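Local atomic coordinates of glycoside hydrolase (Streptococcus pneumoniae serotype 4, PDB entry 6ORH), a protein that probably hydrolyses alpha-linked L-fucose from host carbohydrate antigens, as an alpha-L-fucosidase of glycoside hydrolase family 29. Residues Gly8-Ser12 and Gly248-Ser252; Arg61-Thr66 and Ile309-Tyr313; Arg345-Asp349 and Leu442-Ser446. The protein carries 2 engineered substitutions. One frame throughout, in Å; residues are numbered along the deposited sequence.

In the fold
Contacts 1 and 2 both involve the barrel of the TIM-barrel-like catalytic fold, on opposite sides of the chain's centre, with centres about 33 Å apart. Contact 1 lays a proline-rich N-terminal loop on the start of a barrel strand. It consists mainly of proline against backbone and phenylalanine, with one water between the backbones. Contact 2 packs two neighbouring barrel helices, with an aliphatic interior and a polar cluster of tyrosine, glutamate and arginine beside it. Contact 3 lies in the F5/8 type C beta-sandwich, about 25 Å from the chain's centre. It joins a loop to a strand by a backbone hydrogen bond and buried leucine and isoleucine. All three are partly buried; contact 3 alone holds calcium-site residues.

Contact 1. Residues Gly8-Ser12 and Gly248-Ser252; sequences GPLPS and GTIFS
This is a loop-on-strand contact in which Pro9 packs on backbone and Pro11 makes a CH-pi contact with Phe251. It sits where strand 250-259 enters the TIM-barrel-like fold and where the N-terminal loop leads into helix 13-21. The two segments run in roughly the same direction, with Pro9 and Ile250 in register (CA atoms 5.3 Å apart). Pro9, Leu10 and Pro11 are all extended, the two prolines close to polyproline II (phi/psi -75/136, -99/146 and -72/151). Gly8 before them has a positive phi of 69°.

Thr249 (-101/-20) and Ile250 (-126/147) both face Val227 of strand 226-227 and form a classic beta bulge. Their CA-to-CB bonds point away from the loop. Pro9 points toward 248-252 and rests on the backbone leading into the strand: Pro9 CG is 3.5 Å from Gly248 O, and Pro9 CB is 3.6 Å from Thr249 O. The CA-to-CB bond of Leu10 points away, but Leu10 O lies 3.6 Å from Phe251 CB. One water accepts from Phe251 N at 2.8 Å and donates weakly to Leu10 O at 3.5 Å.

Ser12 is the N-cap of helix 13-21. Gln15 of that helix bonds both Ser12 N and Phe251 O. Phe251 takes the t rotamer (chi1 -164°), which brings its ring to the loop. Pro9 O meets the ring edge, 3.5 Å from Phe251 CD2. Pro11 CB stands over the face, 3.5 Å from the centroid of the Phe251 ring and 1° off the normal.

Contact 2. Residues Arg61-Thr66 and Ile309-Tyr313; sequences RVLKET and IERLY
Val62 is one bump. It points from helix 56-65 into a hollow formed by Ile309, Leu312 and Tyr313 of helix 306-322. In its t rotamer, Val62 CG1 reaches Ile309 CG2 at 4.1 Å, Leu312 CD1 at 4.3 Å and Tyr313 CE2 at 4.1 Å. Leu312 (m, t) points back toward the first helix. Leu312 CD1 also meets Leu63 CD2 at 4.2 Å, and the Leu312 side chain touches Ile296 as well.

The axes of 61-65 and 309-313 approach to 10.1 Å and lie 21° from parallel. These helices follow strands 23-27 and 292-295, which pair in parallel. Such side-by-side helices around a parallel sheet are the outer layer of a TIM barrel, and this pair joins its first and last units.

Thr66 (-106/14) is the other bump, wedged against the second helix where the first one ends. Thr66 CA lies 5.6 Å from Tyr313 CA. Thr66 OG1 donates to Val62 O at 2.8 Å, in rotamer p. Thr66 CG2 makes a CH-pi contact over one face of the Tyr313 ring, 3.5 Å from the centroid and 8° off the normal. A water donates to Thr66 O and to Leu312 O, at 2.8 Å each.

The Tyr313 ring (chi1 m) reaches across to the first helix. Tyr313 OH donates to Glu65 OE1 at 2.7 Å. Glu65 OE2 also forms a salt bridge with Arg61 NH1 at 3.0 Å, while Arg61 NH2 pairs with Glu58.

Contact 3. Residues Arg345-Asp349 and Leu442-Ser446; sequences RHLTD and LTKIS
Arg345 lies in a 3-10 segment that begins earlier in the chain and runs to Leu347. Arg345 NH1 makes a long salt bridge to Asp349 OD2, at 3.6 Å. His346 follows, with its side-chain end directed away from strand 441-448 and ND1 bonded to Ser355 O. His346 O lies 3.5 Å from Thr443 O. These are two acceptors, and both residues are calcium-site residues of this protein; the two oxygens could be ligands when the ion is bound. No calcium is bound to this chain in the model.

Leu347 (m, t) is the centre of the contact, with Leu347 CA 4.2 Å from Lys444 CA. Ile445 N donates to Leu347 O at 3.0 Å and 171°. Leu347 CD2 lies 3.5 Å from Leu442 CB, and Leu347 CD1 lies 3.7 Å from Ile445 CD1. This is the beta-sandwich of an F5/8 type C, galactose-binding-like domain. Leu347 touches Leu366 of the other sheet, and Ile445 touches Leu368. Thr443 (-101/-16) interrupts the extended backbone, between Leu442 and Lys444.

Thr348 CG2 then meets Ile445 O at 3.9 Å, while Thr348 OG1 bonds Ala331 O. Asp349, another calcium-site residue, turns OD1 to Leu351 N and OD2 to Ser354 OG, two more members of that site.

Contact 1. Residues Gly8-Ser12 and Gly248-Ser252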
loop_
_atom_site.group_PDB
_atom_site.type_symbol
_atom_site.label_atom_id
_atom_site.label_comp_id
_atom_site.label_asym_id
_atom_site.label_seq_id
_atom_site.Cartn_x
_atom_site.Cartn_y
_atom_site.Cartn_z
ATOM N N GLY A 8 -23.524 10.694 5.813
ATOM C CA GLY A 8 -23.388 9.533 4.933
ATOM C C GLY A 8 -24.190 8.331 5.424
ATOM O O GLY A 8 -25.023 8.424 6.330
ATOM N N PRO A 9 -24.011 7.138 4.811
ATOM C CA PRO A 9 -24.769 5.959 5.228
ATOM C C PRO A 9 -24.261 5.387 6.550
ATOM O O PRO A 9 -23.055 5.238 6.733
ATOM C CB PRO A 9 -24.551 4.981 4.054
ATOM C CG PRO A 9 -23.229 5.395 3.446
ATOM C CD PRO A 9 -23.095 6.892 3.690
ATOM N N LEU A 10 -25.186 5.036 7.444
ATOM C CA LEU A 10 -24.779 4.636 8.786
ATOM C C LEU A 10 -24.747 3.120 8.895
ATOM O O LEU A 10 -25.611 2.423 8.346
ATOM C CB LEU A 10 -25.730 5.242 9.825
ATOM C CG LEU A 10 -25.822 6.763 9.801
ATOM C CD1 LEU A 10 -26.750 7.227 10.935
ATOM C CD2 LEU A 10 -24.432 7.420 9.893
ATOM N N PRO A 11 -23.815 2.549 9.685
ATOM C CA PRO A 11 -23.770 1.098 9.867
ATOM C C PRO A 11 -24.929 0.614 10.730
ATOM O O PRO A 11 -25.388 1.325 11.611
ATOM C CB PRO A 11 -22.432 0.881 10.599
ATOM C CG PRO A 11 -22.210 2.195 11.354
ATOM C CD PRO A 11 -22.795 3.277 10.471
ATOM N N SER A 12 -25.351 -0.626 10.492
ATOM C CA SER A 12 -26.273 -1.319 11.370
ATOM C C SER A 12 -25.535 -1.750 12.637
ATOM O O SER A 12 -24.307 -1.746 12.677
ATOM C CB SER A 12 -26.827 -2.520 10.681
ATOM O OG SER A 12 -25.838 -3.544 10.571
ATOM N N GLY A 248 -20.578 6.450 -1.520
ATOM C CA GLY A 248 -21.471 5.299 -1.385
ATOM C C GLY A 248 -22.804 5.591 -0.681
ATOM O O GLY A 248 -22.896 6.489 0.165
ATOM N N THR A 249 -23.861 4.830 -1.038
ATOM C CA THR A 249 -25.229 5.037 -0.574
ATOM C C THR A 249 -25.629 4.073 0.548
ATOM O O THR A 249 -26.625 4.338 1.225
ATOM C CB THR A 249 -26.240 4.999 -1.737
ATOM O OG1 THR A 249 -26.020 3.775 -2.432
ATOM C CG2 THR A 249 -26.020 6.157 -2.685
ATOM N N ILE A 250 -24.917 2.933 0.702
ATOM C CA ILE A 250 -25.170 1.974 1.769
ATOM C C ILE A 250 -23.860 1.730 2.509
ATOM O O ILE A 250 -22.788 1.801 1.912
ATOM C CB ILE A 250 -25.743 0.625 1.263
ATOM C CG1 ILE A 250 -24.711 -0.124 0.415
ATOM C CG2 ILE A 250 -27.041 0.864 0.474
ATOM C CD1 ILE A 250 -25.029 -1.616 0.123
ATOM N N PHE A 251 -23.977 1.479 3.830
ATOM C CA PHE A 251 -22.803 1.046 4.595
ATOM C C PHE A 251 -22.504 -0.406 4.231
ATOM O O PHE A 251 -23.412 -1.250 4.201
ATOM C CB PHE A 251 -23.050 1.221 6.095
ATOM C CG PHE A 251 -21.773 1.159 6.912
ATOM C CD1 PHE A 251 -21.154 -0.062 7.166
ATOM C CD2 PHE A 251 -21.135 2.315 7.329
ATOM C CE1 PHE A 251 -19.951 -0.120 7.883
ATOM C CE2 PHE A 251 -19.943 2.252 8.054
ATOM C CZ PHE A 251 -19.349 1.038 8.338
ATOM N N SER A 252 -21.216 -0.679 3.955
ATOM C CA SER A 252 -20.841 -1.980 3.407
ATOM C C SER A 252 -19.459 -2.323 3.967
ATOM O O SER A 252 -18.543 -1.521 3.793
ATOM C CB SER A 252 -20.779 -1.849 1.874
ATOM O OG SER A 252 -20.173 -3.025 1.299
HETATM O O HOH W 1 -26.445 1.358 5.119
#

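Contact 2. Residues Arg61-Thr66 and Ile309-Tyr313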
loop_
_atom_site.group_PDB
_atom_site.type_symbol
_atom_site.label_atom_id
_atom_site.label_comp_id
_atom_site.label_asym_id
_atom_site.label_seq_id
_atom_site.Cartn_x
_atom_site.Cartn_y
_atom_site.Cartn_z
ATOM N N ARG A 61 -12.429 -24.846 19.870
ATOM C CA ARG A 61 -11.620 -24.498 21.043
ATOM C C ARG A 61 -10.379 -23.704 20.616
ATOM O O ARG A 61 -10.077 -22.657 21.193
ATOM C CB ARG A 61 -11.209 -25.757 21.820
ATOM C CG ARG A 61 -10.370 -25.421 23.055
ATOM C CD ARG A 61 -9.910 -26.690 23.777
ATOM N NE ARG A 61 -8.928 -27.465 23.025
ATOM C CZ ARG A 61 -7.613 -27.192 22.966
ATOM N NH1 ARG A 61 -7.109 -26.163 23.646
ATOM N NH2 ARG A 61 -6.824 -27.955 22.233
ATOM N N VAL A 62 -9.669 -24.188 19.602
ATOM C CA VAL A 62 -8.438 -23.546 19.168
ATOM C C VAL A 62 -8.766 -22.161 18.613
ATOM O O VAL A 62 -8.097 -21.184 18.942
ATOM C CB VAL A 62 -7.641 -24.406 18.174
ATOM C CG1 VAL A 62 -6.574 -23.585 17.455
ATOM C CG2 VAL A 62 -6.967 -25.558 18.927
ATOM N N LEU A 63 -9.826 -22.072 17.805
ATOM C CA LEU A 63 -10.183 -20.744 17.295
ATOM C C LEU A 63 -10.555 -19.772 18.421
ATOM O O LEU A 63 -10.179 -18.604 18.376
ATOM C CB LEU A 63 -11.311 -20.884 16.264
ATOM C CG LEU A 63 -10.932 -21.634 14.992
ATOM C CD1 LEU A 63 -12.172 -21.883 14.129
ATOM C CD2 LEU A 63 -9.846 -20.880 14.224
ATOM N N LYS A 64 -11.304 -20.245 19.424
ATOM C CA LYS A 64 -11.709 -19.397 20.536
ATOM C C LYS A 64 -10.461 -18.929 21.279
ATOM O O LYS A 64 -10.305 -17.737 21.565
ATOM C CB LYS A 64 -12.609 -20.165 21.508
ATOM C CG LYS A 64 -13.193 -19.335 22.645
ATOM C CD LYS A 64 -14.285 -18.374 22.202
ATOM C CE LYS A 64 -14.947 -17.663 23.365
ATOM N NZ LYS A 64 -16.091 -16.830 22.955
ATOM N N GLU A 65 -9.565 -19.881 21.567
ATOM C CA GLU A 65 -8.384 -19.585 22.371
ATOM C C GLU A 65 -7.434 -18.650 21.630
ATOM O O GLU A 65 -6.620 -17.980 22.275
ATOM C CB GLU A 65 -7.642 -20.854 22.800
ATOM C CG GLU A 65 -8.412 -21.665 23.840
ATOM C CD GLU A 65 -7.599 -22.864 24.312
ATOM O OE1 GLU A 65 -6.374 -22.943 23.982
ATOM O OE2 GLU A 65 -8.196 -23.724 25.010
ATOM N N THR A 66 -7.524 -18.594 20.288
ATOM C CA THR A 66 -6.588 -17.780 19.522
ATOM C C THR A 66 -7.244 -16.500 19.005
ATOM O O THR A 66 -6.668 -15.881 18.098
ATOM C CB THR A 66 -5.895 -18.585 18.417
ATOM O OG1 THR A 66 -6.833 -19.135 17.484
ATOM C CG2 THR A 66 -5.082 -19.727 19.009
ATOM N N ILE A 309 -2.084 -24.800 13.798
ATOM C CA ILE A 309 -2.456 -24.509 15.161
ATOM C C ILE A 309 -1.358 -23.696 15.862
ATOM O O ILE A 309 -1.644 -22.693 16.521
ATOM C CB ILE A 309 -2.775 -25.823 15.910
ATOM C CG1 ILE A 309 -4.000 -26.510 15.299
ATOM C CG2 ILE A 309 -2.971 -25.536 17.389
ATOM C CD1 ILE A 309 -4.166 -27.989 15.752
ATOM N N GLU A 310 -0.096 -24.147 15.744
ATOM C CA GLU A 310 1.007 -23.442 16.378
ATOM C C GLU A 310 1.022 -21.979 15.915
ATOM O O GLU A 310 1.179 -21.070 16.739
ATOM C CB GLU A 310 2.306 -24.171 16.022
ATOM C CG GLU A 310 3.529 -23.557 16.656
ATOM C CD GLU A 310 4.655 -24.572 16.588
ATOM O OE1 GLU A 310 4.966 -25.158 17.658
ATOM O OE2 GLU A 310 5.168 -24.827 15.457
ATOM N N ARG A 311 0.802 -21.792 14.614
ATOM C CA ARG A 311 0.869 -20.479 13.982
ATOM C C ARG A 311 -0.260 -19.578 14.497
ATOM O O ARG A 311 -0.061 -18.383 14.731
ATOM C CB ARG A 311 0.866 -20.687 12.465
ATOM C CG ARG A 311 1.025 -19.425 11.631
ATOM C CD ARG A 311 2.318 -18.663 11.888
ATOM N NE ARG A 311 3.507 -19.439 12.237
ATOM C CZ ARG A 311 4.249 -20.157 11.407
ATOM N NH1 ARG A 311 3.917 -20.293 10.136
ATOM N NH2 ARG A 311 5.330 -20.770 11.874
ATOM N N LEU A 312 -1.454 -20.153 14.729
ATOM C CA LEU A 312 -2.524 -19.336 15.290
ATOM C C LEU A 312 -2.222 -18.847 16.710
ATOM O O LEU A 312 -2.574 -17.722 17.053
ATOM C CB LEU A 312 -3.852 -20.109 15.248
ATOM C CG LEU A 312 -4.400 -20.432 13.867
ATOM C CD1 LEU A 312 -5.696 -21.209 14.038
ATOM C CD2 LEU A 312 -4.638 -19.136 13.087
ATOM N N TYR A 313 -1.609 -19.705 17.560
ATOM C CA TYR A 313 -1.238 -19.263 18.892
ATOM C C TYR A 313 -0.146 -18.187 18.802
ATOM O O TYR A 313 -0.207 -17.216 19.541
ATOM C CB TYR A 313 -0.789 -20.450 19.762
ATOM C CG TYR A 313 -1.944 -21.271 20.292
ATOM C CD1 TYR A 313 -2.663 -20.869 21.409
ATOM C CD2 TYR A 313 -2.344 -22.420 19.623
ATOM C CE1 TYR A 313 -3.738 -21.611 21.878
ATOM C CE2 TYR A 313 -3.424 -23.170 20.073
ATOM C CZ TYR A 313 -4.123 -22.752 21.186
ATOM O OH TYR A 313 -5.208 -23.480 21.604
HETATM O O HOH W 2 -4.625 -15.997 16.148
#

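Contact 3. Residues Arg345-Asp349 and Leu442-Ser446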
loop_
_atom_site.group_PDB
_atom_site.type_symbol
_atom_site.label_atom_id
_atom_site.label_comp_id
_atom_site.label_asym_id
_atom_site.label_seq_id
_atom_site.Cartn_x
_atom_site.Cartn_y
_atom_site.Cartn_z
ATOM N N ARG A 345 -9.433 15.786 25.494
ATOM C CA ARG A 345 -8.980 14.845 26.512
ATOM C C ARG A 345 -9.688 13.502 26.357
ATOM O O ARG A 345 -9.221 12.491 26.880
ATOM C CB ARG A 345 -9.183 15.432 27.919
ATOM C CG ARG A 345 -10.632 15.754 28.263
ATOM C CD ARG A 345 -10.905 15.989 29.753
ATOM N NE ARG A 345 -10.289 14.983 30.620
ATOM C CZ ARG A 345 -10.789 13.778 30.917
ATOM N NH1 ARG A 345 -11.961 13.383 30.446
ATOM N NH2 ARG A 345 -10.108 12.972 31.715
ATOM N N HIS A 346 -10.792 13.481 25.600
ATOM C CA HIS A 346 -11.543 12.255 25.379
ATOM C C HIS A 346 -10.786 11.243 24.515
ATOM O O HIS A 346 -11.198 10.088 24.414
ATOM C CB HIS A 346 -12.922 12.585 24.798
ATOM C CG HIS A 346 -13.791 13.285 25.787
ATOM N ND1 HIS A 346 -14.958 13.942 25.424
ATOM C CD2 HIS A 346 -13.633 13.480 27.120
ATOM C CE1 HIS A 346 -15.512 14.462 26.504
ATOM N NE2 HIS A 346 -14.703 14.205 27.560
ATOM N N LEU A 347 -9.690 11.667 23.880
ATOM C CA LEU A 347 -8.967 10.783 22.976
ATOM C C LEU A 347 -8.039 9.836 23.734
ATOM O O LEU A 347 -7.656 8.807 23.196
ATOM C CB LEU A 347 -8.185 11.641 21.979
ATOM C CG LEU A 347 -9.069 12.446 21.036
ATOM C CD1 LEU A 347 -8.301 13.593 20.387
ATOM C CD2 LEU A 347 -9.667 11.520 19.985
ATOM N N THR A 348 -7.687 10.176 24.989
ATOM C CA THR A 348 -6.714 9.351 25.693
ATOM C C THR A 348 -7.184 8.990 27.102
ATOM O O THR A 348 -6.371 8.596 27.938
ATOM C CB THR A 348 -5.352 10.050 25.778
ATOM O OG1 THR A 348 -5.539 11.292 26.446
ATOM C CG2 THR A 348 -4.773 10.357 24.415
ATOM N N ASP A 349 -8.487 9.113 27.356
ATOM C CA ASP A 349 -8.988 8.991 28.719
ATOM C C ASP A 349 -9.370 7.545 29.032
ATOM O O ASP A 349 -9.775 7.252 30.157
ATOM C CB ASP A 349 -10.126 9.983 28.984
ATOM C CG ASP A 349 -11.429 9.705 28.239
ATOM O OD1 ASP A 349 -11.453 8.824 27.353
ATOM O OD2 ASP A 349 -12.421 10.405 28.548
ATOM N N LEU A 442 -13.223 11.684 16.512
ATOM C CA LEU A 442 -12.383 10.534 16.814
ATOM C C LEU A 442 -12.727 10.107 18.236
ATOM O O LEU A 442 -13.004 10.978 19.071
ATOM C CB LEU A 442 -10.899 10.905 16.750
ATOM C CG LEU A 442 -10.292 11.214 15.378
ATOM C CD1 LEU A 442 -8.867 11.699 15.578
ATOM C CD2 LEU A 442 -10.302 9.956 14.502
ATOM N N THR A 443 -12.676 8.797 18.497
ATOM C CA THR A 443 -13.018 8.274 19.814
ATOM C C THR A 443 -11.776 7.957 20.638
ATOM O O THR A 443 -11.877 7.806 21.860
ATOM C CB THR A 443 -13.887 7.016 19.719
ATOM O OG1 THR A 443 -13.165 5.942 19.093
ATOM C CG2 THR A 443 -15.189 7.279 18.991
ATOM N N LYS A 444 -10.622 7.871 19.991
ATOM C CA LYS A 444 -9.437 7.310 20.622
ATOM C C LYS A 444 -8.217 7.592 19.747
ATOM O O LYS A 444 -8.290 7.536 18.500
ATOM C CB LYS A 444 -9.599 5.787 20.689
ATOM C CG LYS A 444 -8.525 4.997 21.430
ATOM C CD LYS A 444 -8.835 3.523 21.204
ATOM C CE LYS A 444 -7.658 2.601 21.366
ATOM N NZ LYS A 444 -8.086 1.211 21.164
ATOM N N ILE A 445 -7.097 7.922 20.410
ATOM C CA ILE A 445 -5.770 7.849 19.820
ATOM C C ILE A 445 -4.916 7.017 20.778
ATOM O O ILE A 445 -4.895 7.317 21.977
ATOM C CB ILE A 445 -5.133 9.236 19.582
ATOM C CG1 ILE A 445 -5.935 10.093 18.595
ATOM C CG2 ILE A 445 -3.689 9.089 19.121
ATOM C CD1 ILE A 445 -5.647 11.566 18.712
ATOM N N SER A 446 -4.310 5.953 20.250
ATOM C CA SER A 446 -3.450 5.053 21.010
ATOM C C SER A 446 -2.087 4.943 20.333
ATOM O O SER A 446 -1.970 5.189 19.131
ATOM C CB SER A 446 -4.100 3.686 21.207
ATOM O OG SER A 446 -5.324 3.830 21.950
#